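Local structure of 4-alpha-glucanotransferase (Aquifex aeolicus, 1TZ7) at residues 147-151 / 295-299; 222-228 / 300-306; 289-294 / 340-345. The protein is an amylomaltase, or disproportionating enzyme, a member of the 4-alpha-glucanotransferase family whose single chain is built round a parallel beta/alpha barrel. All coordinates share one frame; numbering follows the deposited sequence.

Contact 1 (147-151 / 295-299)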
loop_
_atom_site.group_PDB
_atom_site.type_symbol
_atom_site.label_atom_id
_atom_site.label_comp_id
_atom_site.label_asym_id
_atom_site.label_seq_id
_atom_site.Cartn_x
_atom_site.Cartn_y
_atom_site.Cartn_z
ATOM N N GLU A 147 2.023 22.749 -6.768
ATOM C CA GLU A 147 1.945 21.447 -7.445
ATOM C C GLU A 147 0.913 20.532 -6.780
ATOM O O GLU A 147 0.177 19.821 -7.463
ATOM C CB GLU A 147 3.325 20.763 -7.461
ATOM C CG GLU A 147 3.417 19.566 -8.411
ATOM C CD GLU A 147 4.712 18.777 -8.250
ATOM O OE1 GLU A 147 5.658 19.297 -7.617
ATOM O OE2 GLU A 147 4.782 17.637 -8.758
ATOM N N HIS A 148 0.861 20.565 -5.442
ATOM C CA HIS A 148 0.012 19.638 -4.666
ATOM C C HIS A 148 -1.145 20.369 -3.993
ATOM O O HIS A 148 -1.650 19.926 -2.975
ATOM C CB HIS A 148 0.862 18.899 -3.614
ATOM C CG HIS A 148 2.024 18.178 -4.203
ATOM N ND1 HIS A 148 1.894 16.984 -4.875
ATOM C CD2 HIS A 148 3.335 18.503 -4.264
ATOM C CE1 HIS A 148 3.080 16.599 -5.312
ATOM N NE2 HIS A 148 3.969 17.501 -4.952
ATOM N N SER A 149 -1.567 21.488 -4.587
ATOM C CA SER A 149 -2.586 22.362 -3.986
ATOM C C SER A 149 -3.898 21.620 -3.698
ATOM O O SER A 149 -4.615 21.955 -2.754
ATOM C CB SER A 149 -2.869 23.553 -4.908
ATOM O OG SER A 149 -3.300 23.114 -6.189
ATOM N N TYR A 150 -4.201 20.622 -4.519
ATOM C CA TYR A 150 -5.486 19.929 -4.456
ATOM C C TYR A 150 -5.679 19.115 -3.142
ATOM O O TYR A 150 -6.812 18.845 -2.743
ATOM C CB TYR A 150 -5.668 19.007 -5.695
ATOM C CG TYR A 150 -4.496 18.079 -5.960
ATOM C CD1 TYR A 150 -4.544 16.747 -5.582
ATOM C CD2 TYR A 150 -3.336 18.541 -6.595
ATOM C CE1 TYR A 150 -3.475 15.890 -5.820
ATOM C CE2 TYR A 150 -2.259 17.691 -6.834
ATOM C CZ TYR A 150 -2.336 16.369 -6.442
ATOM O OH TYR A 150 -1.272 15.512 -6.673
ATOM N N TRP A 151 -4.573 18.734 -2.481
ATOM C CA TRP A 151 -4.662 17.949 -1.223
ATOM C C TRP A 151 -3.848 18.539 -0.046
ATOM O O TRP A 151 -4.223 18.366 1.113
ATOM C CB TRP A 151 -4.242 16.494 -1.462
ATOM C CG TRP A 151 -2.773 16.316 -1.721
ATOM C CD1 TRP A 151 -2.149 16.345 -2.930
ATOM C CD2 TRP A 151 -1.747 16.073 -0.750
ATOM N NE1 TRP A 151 -0.799 16.140 -2.777
ATOM C CE2 TRP A 151 -0.525 15.970 -1.446
ATOM C CE3 TRP A 151 -1.733 15.934 0.640
ATOM C CZ2 TRP A 151 0.689 15.736 -0.802
ATOM C CZ3 TRP A 151 -0.520 15.701 1.279
ATOM C CH2 TRP A 151 0.667 15.605 0.557
ATOM N N HIS A 295 -2.731 11.731 -8.720
ATOM C CA HIS A 295 -1.766 11.928 -7.631
ATOM C C HIS A 295 -0.835 10.731 -7.497
ATOM O O HIS A 295 0.382 10.879 -7.445
ATOM C CB HIS A 295 -2.504 12.153 -6.315
ATOM C CG HIS A 295 -1.606 12.194 -5.114
ATOM N ND1 HIS A 295 -0.935 13.334 -4.726
ATOM C CD2 HIS A 295 -1.277 11.239 -4.213
ATOM C CE1 HIS A 295 -0.230 13.078 -3.638
ATOM N NE2 HIS A 295 -0.421 11.814 -3.307
ATOM N N ASN A 296 -1.413 9.548 -7.442
ATOM C CA ASN A 296 -0.642 8.335 -7.220
ATOM C C ASN A 296 0.272 7.987 -8.417
ATOM O O ASN A 296 1.298 7.333 -8.247
ATOM C CB ASN A 296 -1.577 7.166 -6.900
ATOM C CG ASN A 296 -2.001 7.134 -5.420
ATOM O OD1 ASN A 296 -1.266 6.649 -4.565
ATOM N ND2 ASN A 296 -3.192 7.650 -5.132
ATOM N N LEU A 297 -0.099 8.446 -9.615
ATOM C CA LEU A 297 0.745 8.247 -10.808
ATOM C C LEU A 297 1.988 9.161 -10.803
ATOM O O LEU A 297 2.906 8.957 -11.589
ATOM C CB LEU A 297 -0.064 8.476 -12.095
ATOM C CG LEU A 297 -1.001 7.333 -12.528
ATOM C CD1 LEU A 297 -1.794 7.743 -13.773
ATOM C CD2 LEU A 297 -0.222 6.045 -12.790
ATOM N N LYS A 298 2.004 10.170 -9.919
ATOM C CA LYS A 298 3.245 10.927 -9.638
ATOM C C LYS A 298 4.280 10.026 -8.965
ATOM O O LYS A 298 5.492 10.231 -9.112
ATOM C CB LYS A 298 2.958 12.126 -8.725
ATOM C CG LYS A 298 2.101 13.208 -9.345
ATOM C CD LYS A 298 1.842 14.347 -8.332
ATOM C CE LYS A 298 1.116 15.533 -8.973
ATOM N NZ LYS A 298 2.056 16.455 -9.665
ATOM N N LEU A 299 3.792 9.036 -8.221
ATOM C CA LEU A 299 4.644 8.168 -7.423
ATOM C C LEU A 299 4.907 6.838 -8.119
ATOM O O LEU A 299 6.030 6.336 -8.104
ATOM C CB LEU A 299 3.996 7.910 -6.060
ATOM C CG LEU A 299 3.489 9.154 -5.324
ATOM C CD1 LEU A 299 2.775 8.762 -4.037
ATOM C CD2 LEU A 299 4.645 10.111 -5.029
#
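Y150, W151 and H295 form a small aromatic cluster, where the start of helix 149-165 meets the end of helix 287-297. H295 is the shared member. Its CG lies opposite the backbone N (chi1 173°), which carries the imidazole out from its helix toward both partners. At the rim of the imidazole, ND1 and Y150 OH make a hydrogen bond of 2.9 Å, lying in the plane of the histidine ring; either atom could be the donor. The two rings meet rim to rim, neither covering the other. W151 is approached differently: the imidazole presents its edge to the face of the five-membered ring, offset, with the planes at 78°. The nearest pair here is H295 CE1 and W151 NE1 at 3.2 Å. W151 NE1 is also near H295 ND1, but the angle is too poor for a hydrogen bond. The far nitrogen of the imidazole, NE2, is hydrogen-bonded to F84 O, so both ring nitrogens are engaged and the rotation of the ring is fixed.

K298 runs alongside the cluster, extended as far as CE. On the way it brushes H148, CD to CE1 at 4.0 Å, and sets CE 3.3 Å from Y150 OH. A bend at the last torsion (chi4 -84°) then turns NZ toward E147, where it forms a salt bridge of 3.1 Å with OE2, using the anti lone pair of that oxygen. This charged pair lies at the exposed border of a partly buried contact. H148, the first residue past helix 138-147, packs its ring against F144 and F206, the latter from helix 192-218. W151 reaches Q202 of that same helix, and the loop carrying F84 closes over W151 and H295.

Contact 2 (222-228 / 300-306)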
loop_
_atom_site.group_PDB
_atom_site.type_symbol
_atom_site.label_atom_id
_atom_site.label_comp_id
_atom_site.label_asym_id
_atom_site.label_seq_id
_atom_site.Cartn_x
_atom_site.Cartn_y
_atom_site.Cartn_z
ATOM N N SER A 222 9.627 -0.556 -12.953
ATOM C CA SER A 222 8.334 0.071 -12.716
ATOM C C SER A 222 7.879 -0.227 -11.296
ATOM O O SER A 222 8.048 -1.344 -10.801
ATOM C CB SER A 222 7.288 -0.455 -13.714
ATOM O OG SER A 222 7.611 -0.106 -15.039
ATOM N N ILE A 223 7.301 0.768 -10.642
ATOM C CA ILE A 223 6.886 0.622 -9.271
ATOM C C ILE A 223 5.389 0.410 -9.186
ATOM O O ILE A 223 4.599 1.212 -9.696
ATOM C CB ILE A 223 7.313 1.853 -8.429
ATOM C CG1 ILE A 223 8.817 2.110 -8.597
ATOM C CG2 ILE A 223 6.979 1.620 -6.952
ATOM C CD1 ILE A 223 9.311 3.408 -7.954
ATOM N N VAL A 224 5.003 -0.686 -8.545
ATOM C CA VAL A 224 3.616 -0.971 -8.273
ATOM C C VAL A 224 3.249 -0.440 -6.888
ATOM O O VAL A 224 3.739 -0.927 -5.878
ATOM C CB VAL A 224 3.338 -2.493 -8.332
ATOM C CG1 VAL A 224 1.865 -2.781 -8.101
ATOM C CG2 VAL A 224 3.801 -3.068 -9.671
ATOM N N GLY A 225 2.397 0.568 -6.862
ATOM C CA GLY A 225 1.887 1.104 -5.630
ATOM C C GLY A 225 0.516 0.567 -5.322
ATOM O O GLY A 225 -0.059 -0.178 -6.104
ATOM N N ASP A 226 -0.009 0.956 -4.177
ATOM C CA ASP A 226 -1.161 0.298 -3.597
ATOM C C ASP A 226 -2.172 1.342 -3.139
ATOM O O ASP A 226 -1.852 2.213 -2.329
ATOM C CB ASP A 226 -0.723 -0.561 -2.413
ATOM C CG ASP A 226 -1.765 -1.589 -2.019
ATOM O OD1 ASP A 226 -1.375 -2.650 -1.471
ATOM O OD2 ASP A 226 -2.992 -1.429 -2.210
ATOM N N LEU A 227 -3.386 1.253 -3.673
ATOM C CA LEU A 227 -4.457 2.202 -3.344
ATOM C C LEU A 227 -5.519 1.516 -2.511
ATOM O O LEU A 227 -6.285 0.706 -3.028
ATOM C CB LEU A 227 -5.098 2.745 -4.626
ATOM C CG LEU A 227 -4.576 4.087 -5.120
ATOM C CD1 LEU A 227 -3.191 3.923 -5.707
ATOM C CD2 LEU A 227 -5.534 4.688 -6.145
ATOM N N PRO A 228 -5.576 1.835 -1.221
ATOM C CA PRO A 228 -6.650 1.338 -0.367
ATOM C C PRO A 228 -8.009 1.777 -0.887
ATOM O O PRO A 228 -8.129 2.878 -1.402
ATOM C CB PRO A 228 -6.350 1.992 0.991
ATOM C CG PRO A 228 -4.919 2.362 0.930
ATOM C CD PRO A 228 -4.632 2.688 -0.483
ATOM N N PHE A 300 3.862 6.266 -8.725
ATOM C CA PHE A 300 3.882 4.868 -9.153
ATOM C C PHE A 300 3.574 4.729 -10.637
ATOM O O PHE A 300 2.984 5.617 -11.246
ATOM C CB PHE A 300 2.868 4.054 -8.356
ATOM C CG PHE A 300 2.907 4.313 -6.883
ATOM C CD1 PHE A 300 1.802 4.831 -6.227
ATOM C CD2 PHE A 300 4.050 4.035 -6.146
ATOM C CE1 PHE A 300 1.836 5.068 -4.863
ATOM C CE2 PHE A 300 4.086 4.272 -4.786
ATOM C CZ PHE A 300 2.978 4.789 -4.145
ATOM N N ASP A 301 3.976 3.599 -11.206
ATOM C CA ASP A 301 3.631 3.258 -12.578
ATOM C C ASP A 301 2.335 2.465 -12.632
ATOM O O ASP A 301 1.500 2.677 -13.517
ATOM C CB ASP A 301 4.758 2.461 -13.204
ATOM C CG ASP A 301 6.048 3.216 -13.214
ATOM O OD1 ASP A 301 6.859 3.022 -12.279
ATOM O OD2 ASP A 301 6.336 4.046 -14.102
ATOM N N PHE A 302 2.166 1.553 -11.683
ATOM C CA PHE A 302 0.938 0.785 -11.578
ATOM C C PHE A 302 0.254 1.003 -10.232
ATOM O O PHE A 302 0.911 1.199 -9.202
ATOM C CB PHE A 302 1.226 -0.703 -11.793
ATOM C CG PHE A 302 1.708 -1.035 -13.194
ATOM C CD1 PHE A 302 0.801 -1.252 -14.222
ATOM C CD2 PHE A 302 3.063 -1.125 -13.471
ATOM C CE1 PHE A 302 1.241 -1.556 -15.512
ATOM C CE2 PHE A 302 3.509 -1.426 -14.758
ATOM C CZ PHE A 302 2.589 -1.643 -15.777
ATOM N N LEU A 303 -1.068 0.967 -10.249
ATOM C CA LEU A 303 -1.860 1.151 -9.056
ATOM C C LEU A 303 -2.658 -0.098 -8.777
ATOM O O LEU A 303 -3.593 -0.425 -9.506
ATOM C CB LEU A 303 -2.808 2.341 -9.229
ATOM C CG LEU A 303 -2.164 3.628 -9.730
ATOM C CD1 LEU A 303 -3.215 4.715 -9.900
ATOM C CD2 LEU A 303 -1.065 4.082 -8.785
ATOM N N ARG A 304 -2.282 -0.806 -7.720
ATOM C CA ARG A 304 -3.023 -1.971 -7.278
ATOM C C ARG A 304 -4.267 -1.533 -6.531
ATOM O O ARG A 304 -4.182 -0.822 -5.531
ATOM C CB ARG A 304 -2.151 -2.847 -6.376
ATOM C CG ARG A 304 -2.611 -4.292 -6.295
ATOM C CD ARG A 304 -1.984 -5.076 -5.159
ATOM N NE ARG A 304 -2.809 -5.045 -3.955
ATOM C CZ ARG A 304 -2.621 -5.822 -2.895
ATOM N NH1 ARG A 304 -3.429 -5.717 -1.845
ATOM N NH2 ARG A 304 -1.625 -6.707 -2.878
ATOM N N LEU A 305 -5.427 -1.953 -7.026
ATOM C CA LEU A 305 -6.694 -1.518 -6.472
ATOM C C LEU A 305 -7.160 -2.478 -5.388
ATOM O O LEU A 305 -7.751 -3.537 -5.670
ATOM C CB LEU A 305 -7.741 -1.394 -7.572
ATOM C CG LEU A 305 -7.403 -0.373 -8.678
ATOM C CD1 LEU A 305 -8.434 -0.424 -9.778
ATOM C CD2 LEU A 305 -7.298 1.053 -8.103
ATOM N N ASP A 306 -6.878 -2.106 -4.148
ATOM C CA ASP A 306 -7.287 -2.868 -2.985
ATOM C C ASP A 306 -8.815 -3.079 -2.961
ATOM O O ASP A 306 -9.580 -2.156 -3.198
ATOM C CB ASP A 306 -6.833 -2.133 -1.720
ATOM C CG ASP A 306 -7.326 -2.780 -0.460
ATOM O OD1 ASP A 306 -6.884 -3.912 -0.157
ATOM O OD2 ASP A 306 -8.155 -2.226 0.307
HETATM O O HOH W 1 6.048 2.033 -16.230
HETATM O O HOH W 2 -9.022 0.352 -4.452
#
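G225 CA sits over the centre of the F300 ring, 3.6 Å from its centroid and only 12° off the ring normal, a CH-pi contact at the apolar heart of two adjacent parallel strands of the beta/alpha barrel. With no side chain on G225, the ring lies flat against the backbone, while I223 CG2 meets its edge at CD2. Further along the same face, L227 CD1 packs on L303 CD2 at 3.7 Å, a pair covered by helix 287-297, where L303 touches V293 and N296 and L227 touches R292 and N296. V224, D226, F302 and R304 point to the other face, the barrel interior, where V224 CG2 touches F302 CB and the F302 ring meets F452 edge-to-face.

Backbone bonds hold the strands in parallel register: G225 N to F302 O, R304 N to G225 O, L227 N to R304 O and D306 N to L227 O. I223 O takes two donors, the amides of D301 and F302, and D301 OD1 in turn accepts from I223 N at 2.8 Å, on the anti side of the carboxylate. D301 OD2 is held by a salt bridge to R213.

The charged pair inside the barrel is looser. D226 and R304 run side by side the same way, and D226 OD1 lies above the guanidinium face, 3.7 Å from R304 NH1. No N-H points at it, so this long salt bridge rests on charge alone; OD1 has its hydrogen bond with Y78 OH. R304 bends at chi3 (93°); its NE is buried by the contact and has no partner in the model. At the C-terminal end of the strands, one water donates to L227 O at 3.1 Å and to D306 O at 2.9 Å.

Contact 3 (289-294 / 340-345). Unlike the reference sequence in segment 289-294: L294 (reference His).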
loop_
_atom_site.group_PDB
_atom_site.type_symbol
_atom_site.label_atom_id
_atom_site.label_comp_id
_atom_site.label_asym_id
_atom_site.label_seq_id
_atom_site.Cartn_x
_atom_site.Cartn_y
_atom_site.Cartn_z
ATOM N N TRP A 289 -11.940 10.534 -7.384
ATOM C CA TRP A 289 -11.228 9.314 -7.747
ATOM C C TRP A 289 -10.194 9.581 -8.842
ATOM O O TRP A 289 -9.105 9.021 -8.824
ATOM C CB TRP A 289 -12.214 8.225 -8.195
ATOM C CG TRP A 289 -12.608 7.321 -7.082
ATOM C CD1 TRP A 289 -13.798 7.310 -6.411
ATOM C CD2 TRP A 289 -11.803 6.301 -6.485
ATOM N NE1 TRP A 289 -13.784 6.338 -5.439
ATOM C CE2 TRP A 289 -12.569 5.703 -5.464
ATOM C CE3 TRP A 289 -10.506 5.820 -6.715
ATOM C CZ2 TRP A 289 -12.083 4.659 -4.677
ATOM C CZ3 TRP A 289 -10.027 4.781 -5.929
ATOM C CH2 TRP A 289 -10.812 4.214 -4.929
ATOM N N ILE A 290 -10.544 10.440 -9.786
ATOM C CA ILE A 290 -9.608 10.856 -10.822
ATOM C C ILE A 290 -8.386 11.543 -10.204
ATOM O O ILE A 290 -7.258 11.277 -10.594
ATOM C CB ILE A 290 -10.304 11.799 -11.823
ATOM C CG1 ILE A 290 -11.250 11.000 -12.719
ATOM C CG2 ILE A 290 -9.258 12.557 -12.676
ATOM C CD1 ILE A 290 -12.286 11.842 -13.418
ATOM N N ARG A 291 -8.625 12.426 -9.236
ATOM C CA ARG A 291 -7.534 13.119 -8.549
ATOM C C ARG A 291 -6.651 12.138 -7.763
ATOM O O ARG A 291 -5.439 12.309 -7.698
ATOM C CB ARG A 291 -8.084 14.208 -7.617
ATOM C CG ARG A 291 -8.483 15.503 -8.344
ATOM C CD ARG A 291 -8.412 16.751 -7.476
ATOM N NE ARG A 291 -9.220 16.624 -6.261
ATOM C CZ ARG A 291 -10.544 16.803 -6.209
ATOM N NH1 ARG A 291 -11.185 16.662 -5.056
ATOM N NH2 ARG A 291 -11.226 17.125 -7.307
ATOM N N ARG A 292 -7.273 11.110 -7.176
ATOM C CA ARG A 292 -6.526 10.051 -6.475
ATOM C C ARG A 292 -5.562 9.351 -7.420
ATOM O O ARG A 292 -4.418 9.080 -7.067
ATOM C CB ARG A 292 -7.486 9.007 -5.896
ATOM C CG ARG A 292 -7.980 9.306 -4.530
ATOM C CD ARG A 292 -8.554 8.090 -3.817
ATOM N NE ARG A 292 -7.509 7.225 -3.269
ATOM C CZ ARG A 292 -7.731 6.025 -2.743
ATOM N NH1 ARG A 292 -6.720 5.316 -2.262
ATOM N NH2 ARG A 292 -8.968 5.530 -2.693
ATOM N N VAL A 293 -6.041 9.044 -8.619
ATOM C CA VAL A 293 -5.255 8.295 -9.588
ATOM C C VAL A 293 -4.129 9.160 -10.128
ATOM O O VAL A 293 -2.984 8.736 -10.164
ATOM C CB VAL A 293 -6.140 7.774 -10.750
ATOM C CG1 VAL A 293 -5.282 7.197 -11.880
ATOM C CG2 VAL A 293 -7.115 6.727 -10.237
ATOM N N LEU A 294 -4.462 10.385 -10.534
ATOM C CA LEU A 294 -3.460 11.347 -11.017
ATOM C C LEU A 294 -2.341 11.532 -9.977
ATOM O O LEU A 294 -1.160 11.486 -10.310
ATOM C CB LEU A 294 -4.125 12.708 -11.332
ATOM C CG LEU A 294 -3.592 13.506 -12.535
ATOM C CD1 LEU A 294 -3.897 12.808 -13.825
ATOM C CD2 LEU A 294 -4.185 14.905 -12.542
ATOM N N LYS A 340 -14.678 6.159 -17.380
ATOM C CA LYS A 340 -14.107 7.497 -17.282
ATOM C C LYS A 340 -12.622 7.449 -16.927
ATOM O O LYS A 340 -11.829 8.189 -17.490
ATOM C CB LYS A 340 -14.862 8.334 -16.250
ATOM C CG LYS A 340 -15.200 9.731 -16.728
ATOM C CD LYS A 340 -14.875 10.767 -15.688
ATOM C CE LYS A 340 -15.019 12.173 -16.241
ATOM N NZ LYS A 340 -15.897 13.014 -15.400
ATOM N N LEU A 341 -12.252 6.570 -15.991
ATOM C CA LEU A 341 -10.848 6.456 -15.561
ATOM C C LEU A 341 -9.946 6.001 -16.715
ATOM O O LEU A 341 -8.829 6.484 -16.857
ATOM C CB LEU A 341 -10.707 5.483 -14.372
ATOM C CG LEU A 341 -11.149 6.003 -12.991
ATOM C CD1 LEU A 341 -10.932 4.934 -11.930
ATOM C CD2 LEU A 341 -10.410 7.285 -12.614
ATOM N N LEU A 342 -10.436 5.075 -17.533
ATOM C CA LEU A 342 -9.642 4.547 -18.649
ATOM C C LEU A 342 -9.630 5.524 -19.839
ATOM O O LEU A 342 -8.798 5.415 -20.721
ATOM C CB LEU A 342 -10.161 3.157 -19.098
ATOM C CG LEU A 342 -9.472 1.900 -18.481
ATOM C CD1 LEU A 342 -7.952 2.059 -18.377
ATOM C CD2 LEU A 342 -10.047 1.568 -17.148
ATOM N N SER A 343 -10.563 6.471 -19.850
ATOM C CA SER A 343 -10.537 7.554 -20.827
ATOM C C SER A 343 -9.486 8.591 -20.439
ATOM O O SER A 343 -8.767 9.117 -21.296
ATOM C CB SER A 343 -11.902 8.219 -20.934
ATOM O OG SER A 343 -12.845 7.354 -21.514
ATOM N N TYR A 344 -9.404 8.876 -19.145
ATOM C CA TYR A 344 -8.418 9.815 -18.611
ATOM C C TYR A 344 -7.026 9.189 -18.587
ATOM O O TYR A 344 -6.017 9.887 -18.772
ATOM C CB TYR A 344 -8.806 10.237 -17.186
ATOM C CG TYR A 344 -9.717 11.436 -17.122
ATOM C CD1 TYR A 344 -10.884 11.489 -17.876
ATOM C CD2 TYR A 344 -9.415 12.516 -16.304
ATOM C CE1 TYR A 344 -11.719 12.583 -17.818
ATOM C CE2 TYR A 344 -10.246 13.619 -16.237
ATOM C CZ TYR A 344 -11.393 13.651 -16.989
ATOM O OH TYR A 344 -12.213 14.745 -16.927
ATOM N N PHE A 345 -6.977 7.874 -18.356
ATOM C CA PHE A 345 -5.708 7.144 -18.208
ATOM C C PHE A 345 -5.691 5.906 -19.114
ATOM O O PHE A 345 -5.697 4.768 -18.626
ATOM C CB PHE A 345 -5.511 6.724 -16.750
ATOM C CG PHE A 345 -5.632 7.856 -15.784
ATOM C CD1 PHE A 345 -6.792 8.039 -15.041
ATOM C CD2 PHE A 345 -4.593 8.758 -15.627
ATOM C CE1 PHE A 345 -6.906 9.106 -14.153
ATOM C CE2 PHE A 345 -4.701 9.819 -14.744
ATOM C CZ PHE A 345 -5.857 9.997 -14.009
#
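I290 buries more surface than any other residue in this contact, and its two branches touch three residues of the facing helix. CG1 lies against L341 CD2 at 3.8 Å, the two side chains sliding past each other in opposite directions. CG2 touches Y344 CD2 at 3.6 Å. CD1, at the tip of the longer branch, rests over the face of the same Y344 ring, 17° off its normal, and also meets K340 CD, the lysine crossing it at about a right angle before its NZ goes on to a hydrogen bond with G285 O.

F345 comes next. It is the first residue to leave helical geometry after helix 334-344, though its N still bonds back to L341 O, and its CG stands opposite the carbonyl carbon (chi1 -53°), which swings the ring toward helix 287-297. V293 CG1 sits over one face of that ring, 3.5 Å from the centroid, a close CH-pi contact. L294 comes in at the edge instead; its CD1 is modelled 3.2 Å from F345 CE2, so short that the detail is doubtful.

L341, third in buried surface, pushes CD2 between I290 and V293, reaching V293 CG2 at 4.1 Å. No hydrogen bond joins the two segments, and the contact is held by apolar and CH-pi packing. The helix segments cross at -41° with their axes 10.7 Å apart at closest approach. V293 and L341 both also lean on F350 of strand 350-352, as expected of neighbouring helices in the outer layer of a beta/alpha barrel.

How the contacts relate
Helix 287-297 ties the three together: contacts 1 and 3 use it directly, with centres 12 Å apart, and it leads straight into strand 302-305 of contact 2. Between contacts 1 and 3, L297 CD1 packs on F345 CD2 at 3.5 Å. Between contacts 1 and 2, N296 CG meets L227 CD1 at 3.4 Å. From contact 3, R292 NH1 probably hydrogen-bonds P228 O of contact 2, 2.9 Å away, which would tie the helix to the C-terminal end of the strand pair. Contact 2 is the most central, and its end at D306 lies at the C-terminal strand ends, where beta/alpha barrels carry their active sites; contacts 1 and 3 lie farther out.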